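Local coordinates for protein 2-dehydro-3-deoxyphosphogluconate aldolase (Vibrio fischeri, PDB 3NZR) that belongs to the KDGP aldolase family of the TIM-barrel clan, built around parallel strands with helices outside them, and carries bound magnesium ions in this model, at residues G167-R172 against Y200-Q205; I119-T124 against Y163-G168; K6-K11 against E34-V39. One frame throughout, in Å; residues are numbered along the deposited sequence.

Interaction 1 of 3, residues G167-R172 against Y200-Q205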
ATOM      1  N   GLY A 167      13.611  14.847 -15.155  1.00 35.34           N
ATOM      2  CA  GLY A 167      14.101  15.911 -16.009  1.00 36.34           C
ATOM      3  C   GLY A 167      15.482  15.638 -16.572  1.00 36.63           C
ATOM      4  O   GLY A 167      16.306  16.564 -16.599  1.00 35.99           O
ATOM      5  N   GLY A 168      15.755  14.383 -16.994  1.00 34.68           N
ATOM      6  CA  GLY A 168      17.035  14.047 -17.600  1.00 35.38           C
ATOM      7  C   GLY A 168      18.177  14.087 -16.631  1.00 36.03           C
ATOM      8  O   GLY A 168      18.203  13.287 -15.672  1.00 36.34           O
ATOM      9  N   LEU A 169      19.126  15.005 -16.836  1.00 37.03           N
ATOM     10  CA  LEU A 169      20.240  15.151 -15.896  1.00 37.91           C
ATOM     11  C   LEU A 169      20.032  16.294 -14.867  1.00 38.86           C
ATOM     12  O   LEU A 169      20.897  16.548 -14.034  1.00 40.21           O
ATOM     13  CB  LEU A 169      21.551  15.282 -16.622  1.00 38.81           C
ATOM     14  CG  LEU A 169      22.174  14.021 -17.227  1.00 39.84           C
ATOM     15  CD1 LEU A 169      23.362  14.352 -18.116  1.00 42.65           C
ATOM     16  CD2 LEU A 169      22.578  13.043 -16.115  1.00 40.10           C
ATOM     17  N   GLU A 170      18.887  16.949 -14.895  1.00 40.22           N
ATOM     18  CA  GLU A 170      18.578  18.048 -13.934  1.00 42.50           C
ATOM     19  C   GLU A 170      18.508  17.611 -12.466  1.00 41.53           C
ATOM     20  O   GLU A 170      18.659  18.445 -11.569  1.00 42.03           O
ATOM     21  CB  GLU A 170      17.263  18.782 -14.288  1.00 43.98           C
ATOM     22  CG  GLU A 170      17.378  19.677 -15.553  1.00 49.87           C
ATOM     23  CD  GLU A 170      16.067  19.870 -16.316  1.00 55.71           C
ATOM     24  OE1 GLU A 170      16.133  20.157 -17.549  1.00 59.53           O
ATOM     25  OE2 GLU A 170      14.985  19.735 -15.698  1.00 55.33           O
ATOM     26  N   THR A 171      18.249  16.330 -12.212  1.00 38.78           N
ATOM     27  CA  THR A 171      18.175  15.848 -10.833  1.00 37.73           C
ATOM     28  C   THR A 171      19.296  14.817 -10.573  1.00 36.81           C
ATOM     29  O   THR A 171      19.171  13.956  -9.730  1.00 34.20           O
ATOM     30  CB  THR A 171      16.766  15.293 -10.502  1.00 36.15           C
ATOM     31  OG1 THR A 171      16.512  14.154 -11.308  1.00 36.06           O
ATOM     32  CG2 THR A 171      15.717  16.304 -10.807  1.00 37.49           C
ATOM     33  N   ARG A 172      20.409  14.979 -11.283  1.00 37.56           N
ATOM     34  CA  ARG A 172      21.582  14.113 -11.185  1.00 38.95           C
ATOM     35  C   ARG A 172      21.963  13.640  -9.758  1.00 38.25           C
ATOM     36  O   ARG A 172      22.166  12.444  -9.515  1.00 36.29           O
ATOM     37  CB  ARG A 172      22.757  14.869 -11.793  1.00 41.92           C
ATOM     38  CG  ARG A 172      24.030  14.122 -11.764  1.00 46.68           C
ATOM     39  CD  ARG A 172      25.160  15.070 -11.954  1.00 51.50           C
ATOM     40  NE  ARG A 172      25.035  15.870 -13.176  1.00 54.53           N
ATOM     41  CZ  ARG A 172      25.427  15.476 -14.384  1.00 54.70           C
ATOM     42  NH1 ARG A 172      25.937  14.257 -14.557  1.00 55.75           N
ATOM     43  NH2 ARG A 172      25.307  16.302 -15.419  1.00 54.08           N
ATOM     44  N   TYR A 200      21.381   9.292 -22.383  1.00 31.48           N
ATOM     45  CA  TYR A 200      21.095   7.915 -21.945  1.00 30.20           C
ATOM     46  C   TYR A 200      22.346   7.339 -21.301  1.00 30.74           C
ATOM     47  O   TYR A 200      22.316   6.772 -20.229  1.00 28.80           O
ATOM     48  CB  TYR A 200      20.718   7.011 -23.143  1.00 29.08           C
ATOM     49  CG  TYR A 200      20.479   5.594 -22.778  1.00 25.13           C
ATOM     50  CD1 TYR A 200      19.318   5.216 -22.027  1.00 26.00           C
ATOM     51  CD2 TYR A 200      21.355   4.605 -23.163  1.00 26.80           C
ATOM     52  CE1 TYR A 200      19.085   3.894 -21.720  1.00 21.22           C
ATOM     53  CE2 TYR A 200      21.151   3.282 -22.827  1.00 23.77           C
ATOM     54  CZ  TYR A 200      20.012   2.912 -22.097  1.00 24.05           C
ATOM     55  OH  TYR A 200      19.811   1.577 -21.792  1.00 22.35           O
ATOM     56  N   GLU A 201      23.450   7.454 -21.981  1.00 32.75           N
ATOM     57  CA  GLU A 201      24.673   6.846 -21.448  1.00 34.30           C
ATOM     58  C   GLU A 201      25.061   7.400 -20.076  1.00 33.46           C
ATOM     59  O   GLU A 201      25.340   6.637 -19.176  1.00 33.69           O
ATOM     60  CB  GLU A 201      25.813   6.928 -22.455  1.00 35.50           C
ATOM     61  CG  GLU A 201      25.617   5.939 -23.621  1.00 38.48           C
ATOM     62  CD  GLU A 201      26.367   6.321 -24.935  1.00 42.91           C
ATOM     63  OE1 GLU A 201      26.999   5.423 -25.507  1.00 45.97           O
ATOM     64  OE2 GLU A 201      26.285   7.484 -25.411  1.00 46.17           O
ATOM     65  N   GLU A 202      25.041   8.708 -19.914  1.00 34.07           N
ATOM     66  CA  GLU A 202      25.498   9.313 -18.664  1.00 34.63           C
ATOM     67  C   GLU A 202      24.542   8.985 -17.508  1.00 32.58           C
ATOM     68  O   GLU A 202      24.977   8.769 -16.410  1.00 31.96           O
ATOM     69  CB  GLU A 202      25.641  10.831 -18.805  1.00 36.42           C
ATOM     70  CG  GLU A 202      26.621  11.449 -17.829  1.00 39.60           C
ATOM     71  CD  GLU A 202      26.787  12.954 -18.035  1.00 46.88           C
ATOM     72  OE1 GLU A 202      26.656  13.430 -19.177  1.00 47.45           O
ATOM     73  OE2 GLU A 202      27.051  13.670 -17.039  1.00 52.32           O
ATOM     74  N   ILE A 203      23.251   8.939 -17.800  1.00 29.12           N
ATOM     75  CA  ILE A 203      22.238   8.580 -16.798  1.00 27.72           C
ATOM     76  C   ILE A 203      22.387   7.121 -16.399  1.00 27.14           C
ATOM     77  O   ILE A 203      22.357   6.809 -15.175  1.00 27.31           O
ATOM     78  CB  ILE A 203      20.838   8.847 -17.333  1.00 26.01           C
ATOM     79  CG1 ILE A 203      20.605  10.348 -17.472  1.00 25.99           C
ATOM     80  CG2 ILE A 203      19.740   8.209 -16.455  1.00 25.08           C
ATOM     81  CD1 ILE A 203      19.338  10.673 -18.237  1.00 27.41           C
HETATM   82  N   MSE A 204      22.478   6.208 -17.388  1.00 27.51           N
HETATM   83  CA  MSE A 204      22.673   4.765 -17.059  1.00 28.55           C
HETATM   84  C   MSE A 204      24.007   4.574 -16.285  1.00 30.49           C
HETATM   85  O   MSE A 204      24.048   3.856 -15.286  1.00 28.62           O
HETATM   86  CB  MSE A 204      22.713   3.877 -18.301  1.00 29.04           C
HETATM   87  CG  MSE A 204      21.423   3.817 -19.064  1.00 28.43           C
HETATM   88 SE   MSE A 204      19.986   3.160 -17.849  0.80 33.65          SE
HETATM   89  CE  MSE A 204      20.611   1.318 -17.825  1.00 29.31           C
ATOM     90  N   GLN A 205      25.082   5.241 -16.729  1.00 31.23           N
ATOM     91  CA  GLN A 205      26.355   5.076 -16.000  1.00 33.04           C
ATOM     92  C   GLN A 205      26.221   5.401 -14.534  1.00 32.81           C
ATOM     93  O   GLN A 205      26.961   4.898 -13.753  1.00 35.36           O
ATOM     94  CB  GLN A 205      27.480   5.914 -16.606  1.00 34.01           C
ATOM     95  CG  GLN A 205      28.896   5.479 -16.248  1.00 35.81           C
ATOM     96  CD  GLN A 205      29.146   4.062 -16.685  1.00 37.38           C
ATOM     97  OE1 GLN A 205      29.327   3.161 -15.860  1.00 34.73           O
ATOM     98  NE2 GLN A 205      29.149   3.853 -18.000  1.00 37.15           N
TER

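Interaction 2 of 3, residues I119-T124 against Y163-G168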
ATOM      1  N   ILE A 119       7.871   7.333  -7.188  1.00 17.14           N
ATOM      2  CA  ILE A 119       8.252   8.285  -6.162  1.00 17.54           C
ATOM      3  C   ILE A 119       9.044   9.383  -6.887  1.00 18.38           C
ATOM      4  O   ILE A 119       9.547   9.203  -8.000  1.00 18.27           O
ATOM      5  CB  ILE A 119       9.039   7.624  -5.066  1.00 18.11           C
ATOM      6  CG1 ILE A 119      10.409   7.196  -5.574  1.00 18.28           C
ATOM      7  CG2 ILE A 119       8.263   6.445  -4.397  1.00 18.95           C
ATOM      8  CD1 ILE A 119      11.112   6.481  -4.439  1.00 21.59           C
ATOM      9  N   SER A 120       9.071  10.578  -6.317  1.00 19.33           N
ATOM     10  CA  SER A 120       9.536  11.721  -7.024  1.00 18.50           C
ATOM     11  C   SER A 120      10.583  12.548  -6.329  1.00 22.43           C
ATOM     12  O   SER A 120      10.629  12.584  -5.085  1.00 24.36           O
ATOM     13  CB  SER A 120       8.353  12.596  -7.295  1.00 18.99           C
ATOM     14  OG  SER A 120       7.293  11.845  -8.025  1.00 22.18           O
ATOM     15  N   PRO A 121      11.309  13.353  -7.099  1.00 23.84           N
ATOM     16  CA  PRO A 121      12.371  14.168  -6.514  1.00 26.40           C
ATOM     17  C   PRO A 121      11.727  15.258  -5.714  1.00 27.74           C
ATOM     18  O   PRO A 121      10.518  15.538  -5.896  1.00 27.92           O
ATOM     19  CB  PRO A 121      13.078  14.782  -7.727  1.00 26.84           C
ATOM     20  CG  PRO A 121      12.778  13.949  -8.848  1.00 25.14           C
ATOM     21  CD  PRO A 121      11.389  13.331  -8.571  1.00 24.81           C
ATOM     22  N   THR A 122      12.484  15.815  -4.785  1.00 29.15           N
ATOM     23  CA  THR A 122      11.983  16.863  -3.920  1.00 30.82           C
ATOM     24  C   THR A 122      12.858  18.120  -3.868  1.00 33.15           C
ATOM     25  O   THR A 122      12.475  19.090  -3.250  1.00 33.85           O
ATOM     26  CB  THR A 122      11.909  16.361  -2.478  1.00 30.02           C
ATOM     27  OG1 THR A 122      13.241  16.039  -2.038  1.00 29.26           O
ATOM     28  CG2 THR A 122      10.926  15.178  -2.356  1.00 28.35           C
ATOM     29  N   GLY A 123      14.043  18.061  -4.438  1.00 34.83           N
ATOM     30  CA  GLY A 123      14.994  19.141  -4.298  1.00 36.88           C
ATOM     31  C   GLY A 123      16.007  18.848  -3.234  1.00 38.36           C
ATOM     32  O   GLY A 123      16.990  19.559  -3.101  1.00 40.04           O
ATOM     33  N   THR A 124      15.773  17.804  -2.455  1.00 38.06           N
ATOM     34  CA  THR A 124      16.621  17.509  -1.313  1.00 38.75           C
ATOM     35  C   THR A 124      17.130  16.104  -1.563  1.00 37.83           C
ATOM     36  O   THR A 124      16.328  15.175  -1.636  1.00 35.68           O
ATOM     37  CB  THR A 124      15.816  17.565   0.020  1.00 38.55           C
ATOM     38  OG1 THR A 124      15.282  18.881   0.184  1.00 42.47           O
ATOM     39  CG2 THR A 124      16.653  17.225   1.191  1.00 39.69           C
ATOM     40  N   TYR A 163      11.399   6.450 -10.644  1.00 19.15           N
ATOM     41  CA  TYR A 163      11.811   7.743 -10.216  1.00 20.37           C
ATOM     42  C   TYR A 163      11.411   8.696 -11.300  1.00 22.11           C
ATOM     43  O   TYR A 163      11.919   8.639 -12.427  1.00 24.41           O
ATOM     44  CB  TYR A 163      13.330   7.750 -10.059  1.00 20.66           C
ATOM     45  CG  TYR A 163      13.812   8.918  -9.308  1.00 23.88           C
ATOM     46  CD1 TYR A 163      13.312   9.182  -8.024  1.00 31.73           C
ATOM     47  CD2 TYR A 163      14.747   9.782  -9.843  1.00 31.81           C
ATOM     48  CE1 TYR A 163      13.721  10.290  -7.299  1.00 33.62           C
ATOM     49  CE2 TYR A 163      15.186  10.877  -9.105  1.00 35.14           C
ATOM     50  CZ  TYR A 163      14.670  11.112  -7.832  1.00 35.24           C
ATOM     51  OH  TYR A 163      15.085  12.171  -7.061  1.00 38.73           O
ATOM     52  N   PHE A 164      10.438   9.530 -10.978  1.00 22.69           N
ATOM     53  CA  PHE A 164       9.851  10.422 -11.984  1.00 25.48           C
ATOM     54  C   PHE A 164       9.251  11.614 -11.276  1.00 26.67           C
ATOM     55  O   PHE A 164       8.648  11.432 -10.176  1.00 25.46           O
ATOM     56  CB  PHE A 164       8.754   9.672 -12.713  1.00 24.83           C
ATOM     57  CG  PHE A 164       7.957  10.485 -13.663  1.00 30.42           C
ATOM     58  CD1 PHE A 164       8.319  10.576 -15.018  1.00 34.38           C
ATOM     59  CD2 PHE A 164       6.790  11.102 -13.237  1.00 33.18           C
ATOM     60  CE1 PHE A 164       7.555  11.337 -15.893  1.00 38.00           C
ATOM     61  CE2 PHE A 164       6.011  11.850 -14.116  1.00 37.58           C
ATOM     62  CZ  PHE A 164       6.376  11.975 -15.425  1.00 36.65           C
ATOM     63  N   PRO A 165       9.320  12.796 -11.915  1.00 28.26           N
ATOM     64  CA  PRO A 165      10.027  13.126 -13.155  1.00 29.69           C
ATOM     65  C   PRO A 165      11.498  13.491 -12.953  1.00 31.84           C
ATOM     66  O   PRO A 165      11.816  14.340 -12.142  1.00 30.78           O
ATOM     67  CB  PRO A 165       9.275  14.341 -13.689  1.00 30.53           C
ATOM     68  CG  PRO A 165       8.780  15.039 -12.498  1.00 31.43           C
ATOM     69  CD  PRO A 165       8.459  13.914 -11.467  1.00 30.17           C
HETATM   70  N   MSE A 166      12.378  12.888 -13.751  1.00 33.28           N
HETATM   71  CA  MSE A 166      13.789  13.073 -13.518  1.00 36.73           C
HETATM   72  C   MSE A 166      14.339  14.330 -14.179  1.00 38.26           C
HETATM   73  O   MSE A 166      15.392  14.824 -13.803  1.00 39.91           O
HETATM   74  CB  MSE A 166      14.503  11.871 -14.032  1.00 36.70           C
HETATM   75  CG  MSE A 166      15.829  11.634 -13.473  1.00 43.44           C
HETATM   76 SE   MSE A 166      16.255   9.714 -13.851  0.80 50.26          SE
HETATM   77  CE  MSE A 166      16.653   9.919 -15.736  1.00 45.44           C
ATOM     78  N   GLY A 167      13.611  14.847 -15.155  1.00 35.34           N
ATOM     79  CA  GLY A 167      14.101  15.911 -16.009  1.00 36.34           C
ATOM     80  C   GLY A 167      15.482  15.638 -16.572  1.00 36.63           C
ATOM     81  O   GLY A 167      16.306  16.564 -16.599  1.00 35.99           O
ATOM     82  N   GLY A 168      15.755  14.383 -16.994  1.00 34.68           N
ATOM     83  CA  GLY A 168      17.035  14.047 -17.600  1.00 35.38           C
ATOM     84  C   GLY A 168      18.177  14.087 -16.631  1.00 36.03           C
ATOM     85  O   GLY A 168      18.203  13.287 -15.672  1.00 36.34           O
TER

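Interaction 3 of 3, residues K6-K11 against E34-V39. With MG (magnesium ion), chain E.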
ATOM      1  N   LYS A   6       8.541 -13.226 -17.077  1.00 34.70           N
ATOM      2  CA  LYS A   6       9.869 -12.760 -16.687  1.00 35.06           C
ATOM      3  C   LYS A   6      10.462 -11.820 -17.743  1.00 32.54           C
ATOM      4  O   LYS A   6      10.656 -12.211 -18.880  1.00 32.25           O
ATOM      5  CB  LYS A   6      10.723 -14.015 -16.513  1.00 37.35           C
ATOM      6  CG  LYS A   6      12.228 -13.811 -16.294  1.00 41.08           C
ATOM      7  CD  LYS A   6      12.971 -15.195 -16.329  1.00 46.76           C
ATOM      8  CE  LYS A   6      14.481 -15.017 -16.353  1.00 46.89           C
ATOM      9  NZ  LYS A   6      14.943 -14.768 -14.975  1.00 48.16           N
ATOM     10  N   ALA A   7      10.783 -10.581 -17.378  1.00 30.06           N
ATOM     11  CA  ALA A   7      11.314  -9.652 -18.352  1.00 27.08           C
ATOM     12  C   ALA A   7      12.692 -10.097 -18.783  1.00 26.95           C
ATOM     13  O   ALA A   7      13.439 -10.676 -18.022  1.00 26.38           O
ATOM     14  CB  ALA A   7      11.332  -8.210 -17.806  1.00 26.81           C
ATOM     15  N   ASN A   8      13.024  -9.855 -20.039  1.00 26.24           N
ATOM     16  CA  ASN A   8      14.251 -10.353 -20.569  1.00 26.47           C
ATOM     17  C   ASN A   8      15.388  -9.328 -20.471  1.00 24.93           C
ATOM     18  O   ASN A   8      15.629  -8.518 -21.379  1.00 26.17           O
ATOM     19  CB  ASN A   8      13.990 -10.813 -22.003  1.00 27.58           C
ATOM     20  CG  ASN A   8      15.169 -11.380 -22.606  1.00 33.44           C
ATOM     21  OD1 ASN A   8      16.218 -11.490 -21.937  1.00 36.37           O
ATOM     22  ND2 ASN A   8      15.086 -11.699 -23.904  1.00 37.62           N
ATOM     23  N   PHE A   9      16.068  -9.305 -19.345  1.00 24.14           N
ATOM     24  CA  PHE A   9      17.117  -8.339 -19.123  1.00 24.20           C
ATOM     25  C   PHE A   9      18.363  -8.694 -19.875  1.00 26.43           C
ATOM     26  O   PHE A   9      18.863  -9.811 -19.724  1.00 28.05           O
ATOM     27  CB  PHE A   9      17.459  -8.249 -17.654  1.00 26.08           C
ATOM     28  CG  PHE A   9      16.430  -7.531 -16.826  1.00 21.79           C
ATOM     29  CD1 PHE A   9      16.586  -6.211 -16.531  1.00 23.69           C
ATOM     30  CD2 PHE A   9      15.359  -8.225 -16.281  1.00 25.39           C
ATOM     31  CE1 PHE A   9      15.665  -5.546 -15.722  1.00 23.31           C
ATOM     32  CE2 PHE A   9      14.430  -7.582 -15.500  1.00 26.39           C
ATOM     33  CZ  PHE A   9      14.567  -6.224 -15.239  1.00 25.71           C
ATOM     34  N   TYR A  10      18.876  -7.755 -20.653  1.00 25.81           N
ATOM     35  CA  TYR A  10      20.173  -7.876 -21.307  1.00 27.25           C
ATOM     36  C   TYR A  10      21.321  -8.058 -20.302  1.00 27.97           C
ATOM     37  O   TYR A  10      21.505  -7.223 -19.430  1.00 28.56           O
ATOM     38  CB  TYR A  10      20.450  -6.638 -22.169  1.00 27.07           C
ATOM     39  CG  TYR A  10      21.813  -6.748 -22.823  1.00 26.89           C
ATOM     40  CD1 TYR A  10      22.014  -7.592 -23.881  1.00 29.25           C
ATOM     41  CD2 TYR A  10      22.897  -6.059 -22.312  1.00 29.61           C
ATOM     42  CE1 TYR A  10      23.283  -7.723 -24.466  1.00 31.50           C
ATOM     43  CE2 TYR A  10      24.199  -6.186 -22.867  1.00 30.14           C
ATOM     44  CZ  TYR A  10      24.375  -7.024 -23.934  1.00 32.84           C
ATOM     45  OH  TYR A  10      25.631  -7.152 -24.494  1.00 36.99           O
ATOM     46  N   LYS A  11      22.056  -9.170 -20.362  1.00 29.99           N
ATOM     47  CA  LYS A  11      23.170  -9.435 -19.415  1.00 30.41           C
ATOM     48  C   LYS A  11      22.614  -9.438 -17.975  1.00 30.42           C
ATOM     49  O   LYS A  11      23.314  -9.075 -17.017  1.00 30.21           O
ATOM     50  CB  LYS A  11      24.298  -8.389 -19.528  1.00 31.95           C
ATOM     51  CG  LYS A  11      25.594  -8.703 -20.342  1.00 34.90           C
ATOM     52  CD  LYS A  11      25.421  -9.744 -21.425  1.00 38.73           C
ATOM     53  CE  LYS A  11      26.515  -9.647 -22.526  1.00 38.30           C
ATOM     54  NZ  LYS A  11      26.976 -10.956 -23.056  1.00 40.85           N
ATOM     55  N   GLU A  34      16.209  -6.916 -29.885  1.00 29.73           N
ATOM     56  CA  GLU A  34      16.555  -8.372 -29.693  1.00 30.64           C
ATOM     57  C   GLU A  34      15.860  -8.908 -28.415  1.00 29.30           C
ATOM     58  O   GLU A  34      16.386  -9.727 -27.688  1.00 27.17           O
ATOM     59  CB  GLU A  34      18.085  -8.533 -29.612  1.00 31.07           C
ATOM     60  CG  GLU A  34      18.817  -8.117 -30.857  1.00 35.04           C
ATOM     61  CD  GLU A  34      20.388  -8.306 -30.772  1.00 38.83           C
ATOM     62  OE1 GLU A  34      20.984  -8.411 -29.685  1.00 42.38           O
ATOM     63  OE2 GLU A  34      21.027  -8.349 -31.810  1.00 43.05           O
ATOM     64  N   GLY A  35      14.654  -8.407 -28.148  1.00 26.87           N
ATOM     65  CA  GLY A  35      13.829  -8.915 -27.035  1.00 25.57           C
ATOM     66  C   GLY A  35      14.081  -8.281 -25.689  1.00 22.28           C
ATOM     67  O   GLY A  35      13.326  -8.533 -24.818  1.00 23.47           O
ATOM     68  N   HIS A  36      15.125  -7.487 -25.509  1.00 20.26           N
ATOM     69  CA  HIS A  36      15.474  -6.898 -24.247  1.00 19.62           C
ATOM     70  C   HIS A  36      14.717  -5.574 -24.072  1.00 19.94           C
ATOM     71  O   HIS A  36      15.289  -4.509 -23.939  1.00 21.28           O
ATOM     72  CB  HIS A  36      16.986  -6.714 -24.123  1.00 20.58           C
ATOM     73  CG  HIS A  36      17.758  -7.989 -24.321  1.00 21.05           C
ATOM     74  ND1 HIS A  36      17.617  -9.073 -23.479  1.00 23.06           N
ATOM     75  CD2 HIS A  36      18.571  -8.398 -25.339  1.00 24.20           C
ATOM     76  CE1 HIS A  36      18.347 -10.086 -23.948  1.00 28.00           C
ATOM     77  NE2 HIS A  36      18.953  -9.694 -25.062  1.00 25.21           N
ATOM     78  N   VAL A  37      13.398  -5.696 -24.021  1.00 19.73           N
ATOM     79  CA  VAL A  37      12.526  -4.491 -23.993  1.00 20.26           C
ATOM     80  C   VAL A  37      11.185  -4.866 -23.364  1.00 18.94           C
ATOM     81  O   VAL A  37      10.804  -6.029 -23.370  1.00 20.75           O
ATOM     82  CB  VAL A  37      12.329  -3.969 -25.422  1.00 20.35           C
ATOM     83  CG1 VAL A  37      11.520  -4.974 -26.246  1.00 21.82           C
ATOM     84  CG2 VAL A  37      11.651  -2.569 -25.448  1.00 21.32           C
ATOM     85  N   LEU A  38      10.476  -3.874 -22.841  1.00 19.35           N
ATOM     86  CA  LEU A  38       9.093  -3.992 -22.501  1.00 18.18           C
ATOM     87  C   LEU A  38       8.393  -2.909 -23.249  1.00 19.48           C
ATOM     88  O   LEU A  38       8.868  -1.798 -23.255  1.00 19.88           O
ATOM     89  CB  LEU A  38       8.930  -3.689 -20.984  1.00 19.34           C
ATOM     90  CG  LEU A  38       9.605  -4.641 -20.071  1.00 18.22           C
ATOM     91  CD1 LEU A  38       9.809  -4.038 -18.634  1.00 20.49           C
ATOM     92  CD2 LEU A  38       8.806  -5.936 -20.052  1.00 21.92           C
ATOM     93  N   VAL A  39       7.240  -3.200 -23.856  1.00 19.58           N
ATOM     94  CA  VAL A  39       6.542  -2.268 -24.654  1.00 21.74           C
ATOM     95  C   VAL A  39       5.311  -1.733 -23.890  1.00 22.69           C
ATOM     96  O   VAL A  39       4.452  -2.522 -23.406  1.00 23.77           O
ATOM     97  CB  VAL A  39       6.041  -2.952 -25.931  1.00 23.22           C
ATOM     98  CG1 VAL A  39       4.927  -2.203 -26.519  1.00 28.69           C
ATOM     99  CG2 VAL A  39       7.163  -3.146 -26.938  1.00 25.21           C
TER
HETATM  100 MG    MG E 601      20.196 -11.124 -26.084  0.90 12.77          MG
HETATM  101  O   HOH W   1      10.894  -8.605 -21.663  1.00 29.12           O
HETATM  102  O   HOH W   2      20.952  -9.736 -27.231  1.00 30.98           O
HETATM  103  O   HOH W   3      18.733 -11.294 -27.375  1.00 24.96           O
HETATM  104  O   HOH W   4      21.404 -12.528 -27.085  1.00 34.89           O
HETATM  105  O   HOH W   5      21.738 -10.989 -24.885  1.00 26.89           O
HETATM  106  O   HOH W   6      19.697 -12.511 -24.953  1.00 31.16           O

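Interaction 1 of 3, residues G167-R172 against Y200-Q205
CG of Arg-172 stands anti to the backbone N (chi1 180°), and a bend at chi3 (-55°) swings the guanidinium round to Glu-202, whose own chain runs out extended beyond CG. NH1 of Arg-172 then gives a 2.8 Å bond to OE2 of Glu-202, nearly straight at 168° and in the guanidinium plane. The carboxylate is met less squarely: the donor comes on the anti side of OE2 and well out of the carboxylate plane. Leu-169 CD2 lies over one guanidinium face towards its rim. The same methyl packs against CG1 of Ile-203 at 3.6 Å, while CD1 of Leu-169 comes to 3.6 Å from OE1 of Glu-202, so the apolar patch sits directly beside the charged pair. This is the loop that follows barrel strand 160-163, meeting helix 200-209, which follows strand 188-191. A type II' turn from Gly-167 to Glu-170 overlaps a type I turn from Leu-169 to Arg-172, and the chain runs straight on into helix 172-184. Gly-168, with positive phi, occupies the second position of the first turn, and its O lies 3.8 Å from CD1 of Ile-203. Behind the contact, Ile-203 also packs on Met-166, and backbone hydrogen bonding links Gly-168 to Gly-193.

Interaction 2 of 3, residues I119-T124 against Y163-G168
Ile-119 and Tyr-163 pair as parallel strands, and most of the polar contact comes just past them. The backbone N of Phe-164 donates to O of Ile-119 at 3.1 Å with an angle of 168°, and the same oxygen receives a CA-H...O contact from Tyr-163 CA at 3.5 Å. One residue on, a side chain continues the pairing: OG of Ser-120, turned beside its own backbone N (chi1 -56°), donates to O of Phe-164 at 2.6 Å, almost in line with that C=O. Both chains are here leaving neighbouring strands, 114-119 and 160-163, at the C-terminal rim of the parallel barrel. Apolar packing follows. Pro-121 lies obliquely over one face of the Tyr-163 ring, with its CG 3.6 Å from CZ and its CB 3.4 Å from OH of that tyrosine. Pro-121 also meets Pro-165, which follows a cis peptide bond; their two CD atoms are 4.2 Å apart. Beyond the proline the 119-124 chain closes an ST turn, OG1 of Thr-122 accepting from Thr-124 N. Glu-174 of helix 172-184 takes the backbone N-H groups of Thr-122 and Gly-123, and also packs on Tyr-163.

Interaction 3 of 3, residues K6-K11 against E34-V39
This is a largely buried contact between the N-terminal arm and the entry to strand 37-42, centred on the imidazole of His-36, which Asn-8 and Tyr-10 hold from the arm side. ND1 of His-36 donates to the backbone O of Asn-8 at 2.9 Å. The acceptor lies in the imidazole plane, but the N-H comes from well above the carbonyl plane. With ND1 occupied as a donor, NE2 is left to bind a magnesium ion, at 2.2 Å. Five waters complete an octahedral shell, one of them directly trans to NE2. Glu-34 grips two of these waters, one through its carboxylate OE1 and one through its backbone O; OE1 also forms a salt bridge with Lys-244. Two different groups lie over the imidazole faces. Tyr-10 comes over one: with CG anti to its backbone N (chi1 179°), its CB lies 4.0 Å from the ring centroid in a CH-pi contact and its ring edge turns to that face, with planes at 76° and centroids 5.4 Å apart. Over the opposite face sits O of Glu-34. In barrel terms this is the N-terminal side of the sheet: a Schellman motif with Glu-34 as its C-prime residue ends helix 23-32, and an inverse gamma turn centred on His-36 leads into the strand. Gly-35, between them, has a positive phi and lies close beside Asn-8, whose CB is 3.7 Å from its O. Where the strand proper begins, contact becomes lighter. A water bridges N of Asn-8 and O of Val-37, and CB of Ala-7 meets CD2 of Leu-38 at 4.1 Å. Helix 233-247 packs on Tyr-10 through Thr-243 and Leu-247.

In the fold
Interactions 1 and 2 are neighbours, sharing Gly-167 and Gly-168 and using one loop twice: its start pairs with the chain leaving strand 114-119, its end with helix 200-209. They also touch directly, through a probable hydrogen bond from Thr-171 OG1 to Met-166 O and packing of Thr-171 CG2 on Pro-121 CG. Both are only partly buried. Interaction 2 extends the barrel's backbone pairing, whereas interaction 1 relies on side chains and a salt bridge. Interaction 3 stands apart, centred about 25 Å from interaction 2 and across the chain's centre; more deeply buried, it joins the N-terminal arm to a strand entry through an imidazole hydrogen bond and aromatic contact, with magnesium on the ring's far nitrogen.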